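Local coordinates for uncharacterized protein (Candida albicans, PDB 5K04) that probably serves as the non-catalytic, helical-repeat subunit of the NatB complex, which acetylates protein N-termini, at residues A[229-241]-A[250-263]. Numbering follows the deposited sequence.
Sequences FEALHAYTEKLLF and TWKLWILSGKEIGK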
loop_
_atom_site.group_PDB
_atom_site.type_symbol
_atom_site.label_atom_id
_atom_site.label_comp_id
_atom_site.label_asym_id
_atom_site.label_seq_id
_atom_site.Cartn_x
_atom_site.Cartn_y
_atom_site.Cartn_z
ATOM N N PHE A 229 37.820 -6.758 -8.270
ATOM C CA PHE A 229 37.546 -7.986 -7.542
ATOM C C PHE A 229 38.542 -8.224 -6.423
ATOM O O PHE A 229 38.203 -8.875 -5.428
ATOM C CB PHE A 229 37.514 -9.166 -8.508
ATOM C CG PHE A 229 36.366 -9.115 -9.474
ATOM C CD1 PHE A 229 35.062 -9.055 -9.012
ATOM C CD2 PHE A 229 36.587 -9.136 -10.842
ATOM C CE1 PHE A 229 34.000 -9.014 -9.899
ATOM C CE2 PHE A 229 35.533 -9.095 -11.729
ATOM C CZ PHE A 229 34.237 -9.027 -11.255
ATOM N N GLU A 230 39.764 -7.715 -6.554
ATOM C CA GLU A 230 40.661 -7.729 -5.407
ATOM C C GLU A 230 40.080 -6.893 -4.272
ATOM O O GLU A 230 39.947 -7.368 -3.139
ATOM C CB GLU A 230 42.044 -7.226 -5.809
ATOM C CG GLU A 230 42.830 -8.184 -6.697
ATOM C CD GLU A 230 43.521 -9.299 -5.918
ATOM O OE1 GLU A 230 43.458 -9.300 -4.671
ATOM O OE2 GLU A 230 44.142 -10.177 -6.559
ATOM N N ALA A 231 39.676 -5.653 -4.578
ATOM C CA ALA A 231 39.200 -4.757 -3.532
ATOM C C ALA A 231 37.924 -5.278 -2.884
ATOM O O ALA A 231 37.684 -5.037 -1.697
ATOM C CB ALA A 231 38.973 -3.351 -4.100
ATOM N N LEU A 232 37.095 -5.979 -3.647
ATOM C CA LEU A 232 35.813 -6.429 -3.129
ATOM C C LEU A 232 35.957 -7.696 -2.308
ATOM O O LEU A 232 35.241 -7.874 -1.320
ATOM C CB LEU A 232 34.860 -6.667 -4.288
ATOM C CG LEU A 232 33.526 -7.325 -4.003
ATOM C CD1 LEU A 232 32.639 -6.417 -3.158
ATOM C CD2 LEU A 232 32.872 -7.667 -5.324
ATOM N N HIS A 233 36.869 -8.583 -2.721
ATOM C CA HIS A 233 37.124 -9.808 -1.980
ATOM C C HIS A 233 37.703 -9.481 -0.617
ATOM O O HIS A 233 37.261 -10.013 0.409
ATOM C CB HIS A 233 38.077 -10.710 -2.767
ATOM C CG HIS A 233 38.215 -12.083 -2.184
ATOM N ND1 HIS A 233 37.158 -12.968 -2.104
ATOM C CD2 HIS A 233 39.277 -12.713 -1.629
ATOM C CE1 HIS A 233 37.569 -14.086 -1.536
ATOM N NE2 HIS A 233 38.850 -13.957 -1.236
ATOM N N ALA A 234 38.675 -8.569 -0.596
ATOM C CA ALA A 234 39.207 -8.048 0.657
ATOM C C ALA A 234 38.113 -7.397 1.491
ATOM O O ALA A 234 38.003 -7.651 2.696
ATOM C CB ALA A 234 40.336 -7.054 0.367
ATOM N N TYR A 235 37.284 -6.558 0.869
ATOM C CA TYR A 235 36.269 -5.834 1.635
ATOM C C TYR A 235 35.220 -6.793 2.200
ATOM O O TYR A 235 34.955 -6.791 3.410
ATOM C CB TYR A 235 35.629 -4.741 0.767
ATOM C CG TYR A 235 34.672 -3.815 1.515
ATOM C CD1 TYR A 235 35.149 -2.844 2.395
ATOM C CD2 TYR A 235 33.290 -3.899 1.327
ATOM C CE1 TYR A 235 34.270 -1.991 3.093
ATOM C CE2 TYR A 235 32.407 -3.042 2.014
ATOM C CZ TYR A 235 32.911 -2.102 2.900
ATOM O OH TYR A 235 32.066 -1.269 3.582
ATOM N N THR A 236 34.644 -7.650 1.347
ATOM C CA THR A 236 33.632 -8.594 1.817
ATOM C C THR A 236 34.193 -9.530 2.885
ATOM O O THR A 236 33.532 -9.789 3.898
ATOM C CB THR A 236 33.053 -9.396 0.645
ATOM O OG1 THR A 236 34.094 -10.089 -0.059
ATOM C CG2 THR A 236 32.320 -8.476 -0.315
ATOM N N GLU A 237 35.415 -10.034 2.681
ATOM C CA GLU A 237 36.036 -10.899 3.682
ATOM C C GLU A 237 36.113 -10.208 5.043
ATOM O O GLU A 237 35.850 -10.831 6.080
ATOM C CB GLU A 237 37.431 -11.341 3.214
ATOM C CG GLU A 237 38.166 -12.248 4.188
ATOM C CD GLU A 237 39.197 -13.147 3.522
ATOM O OE1 GLU A 237 40.325 -13.230 4.038
ATOM O OE2 GLU A 237 38.877 -13.778 2.495
ATOM N N LYS A 238 36.439 -8.911 5.055
ATOM C CA LYS A 238 36.424 -8.154 6.304
ATOM C C LYS A 238 35.040 -8.186 6.948
ATOM O O LYS A 238 34.903 -8.504 8.137
ATOM C CB LYS A 238 36.873 -6.710 6.055
ATOM C CG LYS A 238 36.963 -5.867 7.322
ATOM C CD LYS A 238 37.044 -4.359 7.035
ATOM C CE LYS A 238 35.694 -3.768 6.574
ATOM N NZ LYS A 238 35.544 -2.299 6.888
ATOM N N LEU A 239 34.000 -7.847 6.174
ATOM C CA LEU A 239 32.649 -7.816 6.726
ATOM C C LEU A 239 32.260 -9.166 7.297
ATOM O O LEU A 239 31.686 -9.241 8.388
ATOM C CB LEU A 239 31.638 -7.405 5.656
ATOM C CG LEU A 239 31.747 -6.011 5.062
ATOM C CD1 LEU A 239 30.594 -5.763 4.092
ATOM C CD2 LEU A 239 31.786 -4.980 6.169
ATOM N N LEU A 240 32.590 -10.244 6.580
ATOM C CA LEU A 240 32.076 -11.572 6.904
ATOM C C LEU A 240 32.850 -12.232 8.041
ATOM O O LEU A 240 32.247 -12.835 8.938
ATOM C CB LEU A 240 32.124 -12.460 5.659
ATOM C CG LEU A 240 31.305 -11.958 4.462
ATOM C CD1 LEU A 240 31.719 -12.695 3.186
ATOM C CD2 LEU A 240 29.804 -12.083 4.719
ATOM N N PHE A 241 34.181 -12.140 8.019
ATOM C CA PHE A 241 35.015 -12.892 8.949
ATOM C C PHE A 241 35.499 -12.072 10.141
ATOM O O PHE A 241 36.005 -12.659 11.103
ATOM C CB PHE A 241 36.227 -13.490 8.208
ATOM C CG PHE A 241 35.862 -14.563 7.208
ATOM C CD1 PHE A 241 35.474 -14.225 5.918
ATOM C CD2 PHE A 241 35.896 -15.900 7.562
ATOM C CE1 PHE A 241 35.130 -15.197 5.002
ATOM C CE2 PHE A 241 35.560 -16.884 6.645
ATOM C CZ PHE A 241 35.169 -16.528 5.365
ATOM N N THR A 250 26.481 -10.628 0.510
ATOM C CA THR A 250 27.901 -10.354 0.695
ATOM C C THR A 250 28.742 -11.624 0.564
ATOM O O THR A 250 29.887 -11.561 0.092
ATOM C CB THR A 250 28.129 -9.686 2.056
ATOM O OG1 THR A 250 27.265 -8.544 2.177
ATOM C CG2 THR A 250 29.593 -9.237 2.202
ATOM N N TRP A 251 28.187 -12.780 0.950
ATOM C CA TRP A 251 28.890 -14.047 0.759
ATOM C C TRP A 251 29.054 -14.355 -0.721
ATOM O O TRP A 251 30.121 -14.810 -1.155
ATOM C CB TRP A 251 28.142 -15.196 1.439
ATOM C CG TRP A 251 28.363 -15.370 2.939
ATOM C CD1 TRP A 251 27.441 -15.168 3.936
ATOM C CD2 TRP A 251 29.559 -15.823 3.594
ATOM N NE1 TRP A 251 27.992 -15.457 5.161
ATOM C CE2 TRP A 251 29.292 -15.855 4.978
ATOM C CE3 TRP A 251 30.831 -16.185 3.146
ATOM C CZ2 TRP A 251 30.249 -16.244 5.913
ATOM C CZ3 TRP A 251 31.776 -16.568 4.073
ATOM C CH2 TRP A 251 31.481 -16.596 5.442
ATOM N N LYS A 252 28.007 -14.112 -1.507
ATOM C CA LYS A 252 28.067 -14.415 -2.932
ATOM C C LYS A 252 29.110 -13.555 -3.629
ATOM O O LYS A 252 29.883 -14.053 -4.458
ATOM C CB LYS A 252 26.690 -14.220 -3.564
ATOM C CG LYS A 252 25.651 -15.240 -3.093
ATOM C CD LYS A 252 24.209 -14.765 -3.349
ATOM C CE LYS A 252 23.859 -14.759 -4.825
ATOM N NZ LYS A 252 22.480 -14.259 -5.043
ATOM N N LEU A 253 29.151 -12.260 -3.299
ATOM C CA LEU A 253 30.198 -11.395 -3.835
ATOM C C LEU A 253 31.584 -11.886 -3.423
ATOM O O LEU A 253 32.533 -11.803 -4.210
ATOM C CB LEU A 253 29.969 -9.957 -3.369
ATOM C CG LEU A 253 28.722 -9.230 -3.903
ATOM C CD1 LEU A 253 28.718 -7.777 -3.445
ATOM C CD2 LEU A 253 28.606 -9.266 -5.411
ATOM N N TRP A 254 31.700 -12.452 -2.217
ATOM C CA TRP A 254 32.996 -12.921 -1.730
ATOM C C TRP A 254 33.511 -14.115 -2.527
ATOM O O TRP A 254 34.714 -14.198 -2.806
ATOM C CB TRP A 254 32.901 -13.274 -0.247
ATOM C CG TRP A 254 34.178 -13.788 0.343
ATOM C CD1 TRP A 254 35.269 -13.049 0.733
ATOM C CD2 TRP A 254 34.491 -15.153 0.642
ATOM N NE1 TRP A 254 36.248 -13.882 1.236
ATOM C CE2 TRP A 254 35.791 -15.175 1.189
ATOM C CE3 TRP A 254 33.802 -16.361 0.487
ATOM C CZ2 TRP A 254 36.404 -16.350 1.590
ATOM C CZ3 TRP A 254 34.421 -17.531 0.869
ATOM C CH2 TRP A 254 35.707 -17.518 1.422
ATOM N N ILE A 255 32.632 -15.063 -2.885
ATOM C CA ILE A 255 33.089 -16.204 -3.682
ATOM C C ILE A 255 33.259 -15.806 -5.140
ATOM O O ILE A 255 34.154 -16.308 -5.831
ATOM C CB ILE A 255 32.140 -17.414 -3.554
ATOM C CG1 ILE A 255 30.750 -17.103 -4.119
ATOM C CG2 ILE A 255 32.083 -17.921 -2.115
ATOM C CD1 ILE A 255 29.863 -18.311 -4.296
ATOM N N LEU A 256 32.397 -14.914 -5.627
ATOM C CA LEU A 256 32.557 -14.392 -6.976
ATOM C C LEU A 256 33.923 -13.737 -7.133
ATOM O O LEU A 256 34.740 -14.157 -7.957
ATOM C CB LEU A 256 31.433 -13.400 -7.291
ATOM C CG LEU A 256 31.585 -12.717 -8.653
ATOM C CD1 LEU A 256 31.630 -13.752 -9.760
ATOM C CD2 LEU A 256 30.479 -11.726 -8.895
ATOM N N SER A 257 34.192 -12.713 -6.320
ATOM C CA SER A 257 35.463 -12.012 -6.415
ATOM C C SER A 257 36.630 -12.945 -6.120
ATOM O O SER A 257 37.699 -12.818 -6.734
ATOM C CB SER A 257 35.461 -10.797 -5.476
ATOM O OG SER A 257 35.109 -11.157 -4.148
ATOM N N GLY A 258 36.438 -13.899 -5.209
ATOM C CA GLY A 258 37.491 -14.867 -4.930
ATOM C C GLY A 258 37.909 -15.643 -6.165
ATOM O O GLY A 258 39.101 -15.790 -6.455
ATOM N N LYS A 259 36.931 -16.150 -6.919
ATOM C CA LYS A 259 37.259 -16.847 -8.160
ATOM C C LYS A 259 37.899 -15.896 -9.162
ATOM O O LYS A 259 38.863 -16.255 -9.844
ATOM C CB LYS A 259 36.004 -17.490 -8.753
ATOM C CG LYS A 259 36.268 -18.253 -10.051
ATOM C CD LYS A 259 35.221 -19.304 -10.298
ATOM C CE LYS A 259 34.927 -19.430 -11.778
ATOM N NZ LYS A 259 36.143 -19.672 -12.585
ATOM N N GLU A 260 37.387 -14.667 -9.242
ATOM C CA GLU A 260 37.880 -13.725 -10.237
ATOM C C GLU A 260 39.368 -13.438 -10.050
ATOM O O GLU A 260 40.096 -13.256 -11.031
ATOM C CB GLU A 260 37.058 -12.441 -10.173
ATOM C CG GLU A 260 35.685 -12.537 -10.837
ATOM C CD GLU A 260 35.779 -12.674 -12.343
ATOM O OE1 GLU A 260 36.881 -12.474 -12.899
ATOM O OE2 GLU A 260 34.750 -12.982 -12.976
ATOM N N ILE A 261 39.842 -13.429 -8.801
ATOM C CA ILE A 261 41.239 -13.117 -8.512
ATOM C C ILE A 261 42.082 -14.391 -8.438
ATOM O O ILE A 261 43.248 -14.347 -8.028
ATOM C CB ILE A 261 41.378 -12.289 -7.216
ATOM C CG1 ILE A 261 41.028 -13.112 -5.985
ATOM C CG2 ILE A 261 40.521 -11.017 -7.270
ATOM C CD1 ILE A 261 41.227 -12.332 -4.696
ATOM N N GLY A 262 41.501 -15.531 -8.829
ATOM C CA GLY A 262 42.253 -16.763 -9.008
ATOM C C GLY A 262 42.246 -17.742 -7.852
ATOM O O GLY A 262 43.025 -18.702 -7.875
ATOM N N LYS A 263 41.399 -17.537 -6.846
ATOM C CA LYS A 263 41.368 -18.448 -5.711
ATOM C C LYS A 263 40.806 -19.796 -6.133
ATOM O O LYS A 263 39.898 -19.877 -6.966
ATOM C CB LYS A 263 40.529 -17.865 -4.573
ATOM C CG LYS A 263 41.031 -16.532 -4.055
ATOM C CD LYS A 263 42.217 -16.698 -3.122
ATOM C CE LYS A 263 42.604 -15.361 -2.500
ATOM N NZ LYS A 263 43.524 -15.540 -1.345
#
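Trp-254 fits among His-233, Glu-237, Leu-240 and Phe-241 as a knob in a hole, its indole packed on both faces. The imidazole of His-233 lies over one face as an offset stack, planes 17° apart, while Phe-241 meets the opposite face obliquely. At the ring edge the indole N-H points to the anti lone pair of Glu-237, NE1 to OE2 2.9 Å and nearly in the ring plane, which, with the rings on both faces, should restrict the indole's rotation. His-233, with CG anti to its backbone N (chi1 -171°), reaches across, and its ND1 donates a weak hydrogen bond to Trp-254 O (2.8 Å); the absence of a side chain at Gly-258 lets its CA lie on the imidazole face.

Small residues allow the close approach beside this cluster, the axes coming within 8.3 Å. Ser-257 OG donates a hydrogen bond to Leu-253 O (2.7 Å), and Thr-236 OG1 does the same to Leu-232 O, so the buried hydroxyls are satisfied within their own helices. Farther along, Leu-240 CD2 sits over the Trp-251 five-membered ring, and that indole turns its edge to Phe-241.

The Phe-229 end is the solvent side: exposed Glu-260 lays its CG over the ring in a CH-pi contact, and Ile-261 CG2 packs beside it. There Gly-262 closes helix 248-260 with a Schellman motif; at its positive phi a CB would jam against the preceding carbonyl O. This roughly antiparallel pair, at 141°, is consistent with a TPR-like helical hairpin.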